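Local coordinates for bluetongue virus COAT protein VP7 (Bluetongue virus, PDB 1BVP) that forms homotrimeric capsomers, 260 of which assemble on an inner scaffold of VP3 to build part of the viral inner capsid, at residues 272-277 and 319-324; 60-65 and 323-328. One frame throughout, in Å; residues are numbered along the deposited sequence.

From the N terminus, the chain forms helices 2-15 and 27-44 before helix 55-73, whose residues 60-65 find their partner far along the sequence. It then runs out through all the strands of the two antiparallel sheets and comes back into helical structure, where 272-277 leads into helix 276-286. Contact 1 closes the short return from there to the C-terminal end of helix 304-323. A few residues later contact 2 closes a far longer loop, so the smaller loop nests in the larger and both end on a stretch sharing Leu-323 and Arg-324. Tyr-320 and Phe-62 touch between the contacts. Together they tie the helical portions before and after the strands into one bundle.

Contact 1. Residues 272-277 and 319-324; sequences SFRDHT and VYTVLR
Two neighbouring residues of 272-277, Arg-274 and Asp-275, reach across to two neighbouring residues near the C-terminal end of helix 304-323, Tyr-320 and Thr-321. The Arg-274 CB points at that helix, and CG lies anti to the carbonyl carbon (chi1 -84°), from where the chain runs extended to NE. On the way CD passes obliquely by the Tyr-320 ring, 4.3 Å from its CD2. Arg-274 NE then donates to Thr-321 OG1 at 3.1 Å, with an N-H...O angle of 160°. Because the hydroxyl oxygen lies almost in the guanidinium plane, it meets the edge of the group, and NH2 adds a weak second bond to the same OG1 at 3.5 Å. NH1 turns instead to the carbonyl of Asn-269 in a weak bond, while the cation interacts with the Trp-278 ring.

Tyr-320, with CG anti to its backbone N, meets Asp-275 tip to tip. Its OH donates to the syn lone pair of Asp-275 OD2 at 2.9 Å, and the carboxylate is turned 64° from the ring plane. OD1 also lies 2.8 Å from Tyr-320 OH. Thr-277 crosses the tyrosine at about a right angle, bringing CB to 3.4 Å from the OH. Asp-275 is the N-cap of helix 276-286, its OD1 accepting from Trp-278 N; the helix start and the phenol together probably favour the ionised carboxylate.

The contact thus pins the beginning of helix 276-286 to the end of helix 304-323, at a subunit boundary: Arg-274 N bonds Thr-118 OG1 of a second subunit, and Thr-321 packs on Ala-110 of that subunit. Val-319 and Leu-323 of helix 304-323 rest on helix 55-73.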
loop_
_atom_site.group_PDB
_atom_site.type_symbol
_atom_site.label_atom_id
_atom_site.label_comp_id
_atom_site.label_asym_id
_atom_site.label_seq_id
_atom_site.Cartn_x
_atom_site.Cartn_y
_atom_site.Cartn_z
ATOM N N SER A 272 -11.410 13.563 -2.741
ATOM C CA SER A 272 -11.250 14.178 -4.052
ATOM C C SER A 272 -12.304 15.260 -4.192
ATOM O O SER A 272 -13.400 15.224 -3.583
ATOM C CB SER A 272 -11.403 13.176 -5.166
ATOM O OG SER A 272 -10.291 12.334 -5.137
ATOM N N PHE A 273 -11.966 16.210 -5.039
ATOM C CA PHE A 273 -12.796 17.365 -5.257
ATOM C C PHE A 273 -14.103 17.093 -5.991
ATOM O O PHE A 273 -15.178 17.391 -5.451
ATOM C CB PHE A 273 -11.957 18.414 -5.995
ATOM C CG PHE A 273 -12.701 19.680 -6.302
ATOM C CD1 PHE A 273 -13.239 20.463 -5.259
ATOM C CD2 PHE A 273 -12.868 20.095 -7.628
ATOM C CE1 PHE A 273 -13.938 21.652 -5.531
ATOM C CE2 PHE A 273 -13.568 21.281 -7.925
ATOM C CZ PHE A 273 -14.102 22.062 -6.860
ATOM N N ARG A 274 -13.982 16.547 -7.216
ATOM C CA ARG A 274 -15.108 16.250 -8.132
ATOM C C ARG A 274 -15.668 17.582 -8.666
ATOM O O ARG A 274 -15.418 17.965 -9.821
ATOM C CB ARG A 274 -16.178 15.390 -7.434
ATOM C CG ARG A 274 -15.791 13.941 -7.526
ATOM C CD ARG A 274 -16.610 13.049 -6.668
ATOM N NE ARG A 274 -16.508 11.674 -7.148
ATOM C CZ ARG A 274 -15.660 10.778 -6.672
ATOM N NH1 ARG A 274 -14.851 11.126 -5.678
ATOM N NH2 ARG A 274 -15.564 9.578 -7.255
ATOM N N ASP A 275 -16.352 18.314 -7.797
ATOM C CA ASP A 275 -16.873 19.622 -8.143
ATOM C C ASP A 275 -17.283 20.271 -6.830
ATOM O O ASP A 275 -17.232 19.629 -5.745
ATOM C CB ASP A 275 -18.052 19.549 -9.132
ATOM C CG ASP A 275 -19.246 18.715 -8.613
ATOM O OD1 ASP A 275 -19.648 18.793 -7.425
ATOM O OD2 ASP A 275 -19.808 17.974 -9.431
ATOM N N HIS A 276 -17.785 21.493 -6.930
ATOM C CA HIS A 276 -18.169 22.219 -5.729
ATOM C C HIS A 276 -19.253 21.626 -4.895
ATOM O O HIS A 276 -19.246 21.784 -3.676
ATOM C CB HIS A 276 -18.515 23.659 -6.055
ATOM C CG HIS A 276 -17.355 24.436 -6.588
ATOM N ND1 HIS A 276 -17.085 24.537 -7.940
ATOM C CD2 HIS A 276 -16.347 25.084 -5.950
ATOM C CE1 HIS A 276 -15.958 25.209 -8.109
ATOM N NE2 HIS A 276 -15.492 25.551 -6.920
ATOM N N THR A 277 -20.183 20.936 -5.539
ATOM C CA THR A 277 -21.283 20.326 -4.813
ATOM C C THR A 277 -20.784 19.130 -3.999
ATOM O O THR A 277 -21.044 19.022 -2.785
ATOM C CB THR A 277 -22.414 19.961 -5.792
ATOM O OG1 THR A 277 -22.866 21.162 -6.442
ATOM C CG2 THR A 277 -23.583 19.318 -5.058
ATOM N N VAL A 319 -21.473 6.683 -6.677
ATOM C CA VAL A 319 -22.851 6.874 -7.117
ATOM C C VAL A 319 -22.988 8.284 -7.683
ATOM O O VAL A 319 -23.548 8.469 -8.762
ATOM C CB VAL A 319 -23.867 6.691 -5.968
ATOM C CG1 VAL A 319 -25.255 7.139 -6.428
ATOM C CG2 VAL A 319 -23.911 5.236 -5.544
ATOM N N TYR A 320 -22.420 9.265 -6.980
ATOM C CA TYR A 320 -22.475 10.656 -7.417
ATOM C C TYR A 320 -21.913 10.759 -8.814
ATOM O O TYR A 320 -22.442 11.455 -9.700
ATOM C CB TYR A 320 -21.625 11.526 -6.498
ATOM C CG TYR A 320 -21.695 13.009 -6.817
ATOM C CD1 TYR A 320 -22.681 13.825 -6.232
ATOM C CD2 TYR A 320 -20.779 13.609 -7.700
ATOM C CE1 TYR A 320 -22.754 15.218 -6.515
ATOM C CE2 TYR A 320 -20.848 14.995 -7.995
ATOM C CZ TYR A 320 -21.836 15.784 -7.396
ATOM O OH TYR A 320 -21.910 17.136 -7.666
ATOM N N THR A 321 -20.787 10.106 -8.994
ATOM C CA THR A 321 -20.138 10.122 -10.281
ATOM C C THR A 321 -20.999 9.547 -11.408
ATOM O O THR A 321 -20.986 10.110 -12.498
ATOM C CB THR A 321 -18.727 9.473 -10.168
ATOM O OG1 THR A 321 -17.814 10.481 -9.727
ATOM C CG2 THR A 321 -18.233 8.898 -11.475
ATOM N N VAL A 322 -21.716 8.435 -11.180
ATOM C CA VAL A 322 -22.556 7.894 -12.249
ATOM C C VAL A 322 -23.905 8.610 -12.413
ATOM O O VAL A 322 -24.278 8.898 -13.536
ATOM C CB VAL A 322 -22.669 6.345 -12.258
ATOM C CG1 VAL A 322 -21.549 5.731 -11.457
ATOM C CG2 VAL A 322 -23.975 5.882 -11.815
ATOM N N LEU A 323 -24.583 8.981 -11.323
ATOM C CA LEU A 323 -25.858 9.701 -11.416
ATOM C C LEU A 323 -25.765 11.169 -11.839
ATOM O O LEU A 323 -26.733 11.717 -12.338
ATOM C CB LEU A 323 -26.651 9.600 -10.110
ATOM C CG LEU A 323 -27.118 8.162 -9.802
ATOM C CD1 LEU A 323 -27.975 8.073 -8.551
ATOM C CD2 LEU A 323 -27.902 7.651 -10.987
ATOM N N ARG A 324 -24.609 11.807 -11.633
ATOM C CA ARG A 324 -24.373 13.215 -11.970
ATOM C C ARG A 324 -25.497 14.139 -11.505
ATOM O O ARG A 324 -25.980 14.968 -12.283
ATOM C CB ARG A 324 -24.167 13.441 -13.470
ATOM C CG ARG A 324 -23.746 12.273 -14.354
ATOM C CD ARG A 324 -22.579 12.650 -15.265
ATOM N NE ARG A 324 -21.309 12.561 -14.513
ATOM C CZ ARG A 324 -20.630 13.593 -13.987
ATOM N NH1 ARG A 324 -21.072 14.849 -14.123
ATOM N NH2 ARG A 324 -19.531 13.365 -13.260
#

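Contact 2. Residues 60-65 and 323-328; sequences EMFFMC and LRPEFA
An aromatic cluster of Phe-62, Phe-63 and Phe-327 joins helix 55-73 to the irregular segment that follows helix 304-323. Phe-63 supplies the edge and Phe-327 the face of a T-shaped pair, with centroids 5.1 Å apart and planes at 83°. CE1 of Phe-63 stands over the middle of the Phe-327 ring, 3.9 Å from its CG. Phe-327 presents that face with CG in the crowded position between its backbone N and carbonyl carbon (chi1 56°). Its rim also meets the rim of Phe-62, CZ of Phe-327 lying 3.9 Å from CE2 of Phe-62, and neither of these two rings lies over the other.

This is where the helical part of the fold is stitched together from chain regions on both sides of the strands, helices 2-15 and 27-44 packing on the same stretch of helix 55-73. Phe-62, its CG anti to the backbone N, takes Pro-325 over one face: the proline CG makes a CH-pi contact 3.9 Å from the ring centroid, displaced toward the rim at CG of Phe-62. Leu-323 contributes one methyl, CD1, which lies 3.9 Å from CG of Met-61 and 3.7 Å from the backbone N of Phe-62. Asn-59 OD1 accepts from Glu-326 N, and Tyr-84 meets the Phe-63 ring.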
loop_
_atom_site.group_PDB
_atom_site.type_symbol
_atom_site.label_atom_id
_atom_site.label_comp_id
_atom_site.label_asym_id
_atom_site.label_seq_id
_atom_site.Cartn_x
_atom_site.Cartn_y
_atom_site.Cartn_z
ATOM N N GLU A 60 -33.396 12.525 -7.446
ATOM C CA GLU A 60 -34.245 11.783 -6.527
ATOM C C GLU A 60 -33.605 10.443 -6.115
ATOM O O GLU A 60 -33.645 10.062 -4.940
ATOM C CB GLU A 60 -35.608 11.602 -7.190
ATOM C CG GLU A 60 -36.697 11.156 -6.273
ATOM C CD GLU A 60 -37.482 12.301 -5.705
ATOM O OE1 GLU A 60 -36.909 13.437 -5.624
ATOM O OE2 GLU A 60 -38.670 12.029 -5.338
ATOM N N MET A 61 -32.990 9.741 -7.066
ATOM C CA MET A 61 -32.345 8.468 -6.741
ATOM C C MET A 61 -31.108 8.723 -5.891
ATOM O O MET A 61 -30.842 7.989 -4.926
ATOM C CB MET A 61 -31.937 7.700 -7.989
ATOM C CG MET A 61 -31.326 6.357 -7.628
ATOM S SD MET A 61 -30.945 5.333 -9.045
ATOM C CE MET A 61 -32.363 4.305 -8.944
ATOM N N PHE A 62 -30.354 9.764 -6.256
ATOM C CA PHE A 62 -29.175 10.131 -5.502
ATOM C C PHE A 62 -29.567 10.480 -4.064
ATOM O O PHE A 62 -28.882 10.077 -3.111
ATOM C CB PHE A 62 -28.433 11.302 -6.123
ATOM C CG PHE A 62 -27.214 11.679 -5.342
ATOM C CD1 PHE A 62 -26.085 10.861 -5.370
ATOM C CD2 PHE A 62 -27.235 12.769 -4.478
ATOM C CE1 PHE A 62 -24.997 11.114 -4.538
ATOM C CE2 PHE A 62 -26.155 13.036 -3.638
ATOM C CZ PHE A 62 -25.034 12.208 -3.663
ATOM N N PHE A 63 -30.672 11.207 -3.891
ATOM C CA PHE A 63 -31.108 11.553 -2.549
ATOM C C PHE A 63 -31.457 10.322 -1.754
ATOM O O PHE A 63 -31.265 10.297 -0.543
ATOM C CB PHE A 63 -32.278 12.495 -2.579
ATOM C CG PHE A 63 -31.951 13.840 -3.146
ATOM C CD1 PHE A 63 -30.651 14.344 -3.093
ATOM C CD2 PHE A 63 -32.949 14.618 -3.736
ATOM C CE1 PHE A 63 -30.354 15.602 -3.619
ATOM C CE2 PHE A 63 -32.655 15.873 -4.263
ATOM C CZ PHE A 63 -31.363 16.370 -4.208
ATOM N N MET A 64 -31.905 9.269 -2.439
ATOM C CA MET A 64 -32.260 8.028 -1.754
ATOM C C MET A 64 -30.974 7.406 -1.225
ATOM O O MET A 64 -30.925 6.888 -0.120
ATOM C CB MET A 64 -32.955 7.057 -2.712
ATOM C CG MET A 64 -33.242 5.734 -2.056
ATOM S SD MET A 64 -33.803 4.470 -3.151
ATOM C CE MET A 64 -32.366 4.160 -4.241
ATOM N N CYS A 65 -29.928 7.461 -2.034
ATOM C CA CYS A 65 -28.638 6.928 -1.642
ATOM C C CYS A 65 -28.042 7.741 -0.491
ATOM O O CYS A 65 -27.533 7.169 0.493
ATOM C CB CYS A 65 -27.736 6.964 -2.830
ATOM S SG CYS A 65 -28.154 5.684 -3.990
ATOM N N LEU A 323 -24.583 8.981 -11.323
ATOM C CA LEU A 323 -25.858 9.701 -11.416
ATOM C C LEU A 323 -25.765 11.169 -11.839
ATOM O O LEU A 323 -26.733 11.717 -12.338
ATOM C CB LEU A 323 -26.651 9.600 -10.110
ATOM C CG LEU A 323 -27.118 8.162 -9.802
ATOM C CD1 LEU A 323 -27.975 8.073 -8.551
ATOM C CD2 LEU A 323 -27.902 7.651 -10.987
ATOM N N ARG A 324 -24.609 11.807 -11.633
ATOM C CA ARG A 324 -24.373 13.215 -11.970
ATOM C C ARG A 324 -25.497 14.139 -11.505
ATOM O O ARG A 324 -25.980 14.968 -12.283
ATOM C CB ARG A 324 -24.167 13.441 -13.470
ATOM C CG ARG A 324 -23.746 12.273 -14.354
ATOM C CD ARG A 324 -22.579 12.650 -15.265
ATOM N NE ARG A 324 -21.309 12.561 -14.513
ATOM C CZ ARG A 324 -20.630 13.593 -13.987
ATOM N NH1 ARG A 324 -21.072 14.849 -14.123
ATOM N NH2 ARG A 324 -19.531 13.365 -13.260
ATOM N N PRO A 325 -25.864 14.087 -10.211
ATOM C CA PRO A 325 -26.945 14.963 -9.749
ATOM C C PRO A 325 -26.550 16.435 -9.717
ATOM O O PRO A 325 -25.367 16.765 -9.814
ATOM C CB PRO A 325 -27.249 14.416 -8.361
ATOM C CG PRO A 325 -25.947 13.960 -7.884
ATOM C CD PRO A 325 -25.298 13.310 -9.092
ATOM N N GLU A 326 -27.553 17.312 -9.666
ATOM C CA GLU A 326 -27.354 18.759 -9.622
ATOM C C GLU A 326 -28.329 19.350 -8.652
ATOM O O GLU A 326 -29.530 19.339 -8.870
ATOM C CB GLU A 326 -27.595 19.420 -10.967
ATOM C CG GLU A 326 -26.565 19.097 -12.025
ATOM C CD GLU A 326 -26.867 19.791 -13.346
ATOM O OE1 GLU A 326 -27.367 20.950 -13.316
ATOM O OE2 GLU A 326 -26.626 19.168 -14.410
ATOM N N PHE A 327 -27.812 19.861 -7.560
ATOM C CA PHE A 327 -28.659 20.474 -6.571
ATOM C C PHE A 327 -27.838 21.508 -5.831
ATOM O O PHE A 327 -26.621 21.581 -6.006
ATOM C CB PHE A 327 -29.253 19.431 -5.641
ATOM C CG PHE A 327 -28.240 18.589 -4.958
ATOM C CD1 PHE A 327 -27.597 17.559 -5.641
ATOM C CD2 PHE A 327 -27.935 18.799 -3.621
ATOM C CE1 PHE A 327 -26.663 16.749 -5.002
ATOM C CE2 PHE A 327 -27.002 17.994 -2.967
ATOM C CZ PHE A 327 -26.370 16.972 -3.658
ATOM N N ALA A 328 -28.509 22.294 -4.999
ATOM C CA ALA A 328 -27.874 23.372 -4.254
ATOM C C ALA A 328 -27.548 23.069 -2.804
ATOM O O ALA A 328 -28.339 22.440 -2.098
ATOM C CB ALA A 328 -28.752 24.587 -4.316
#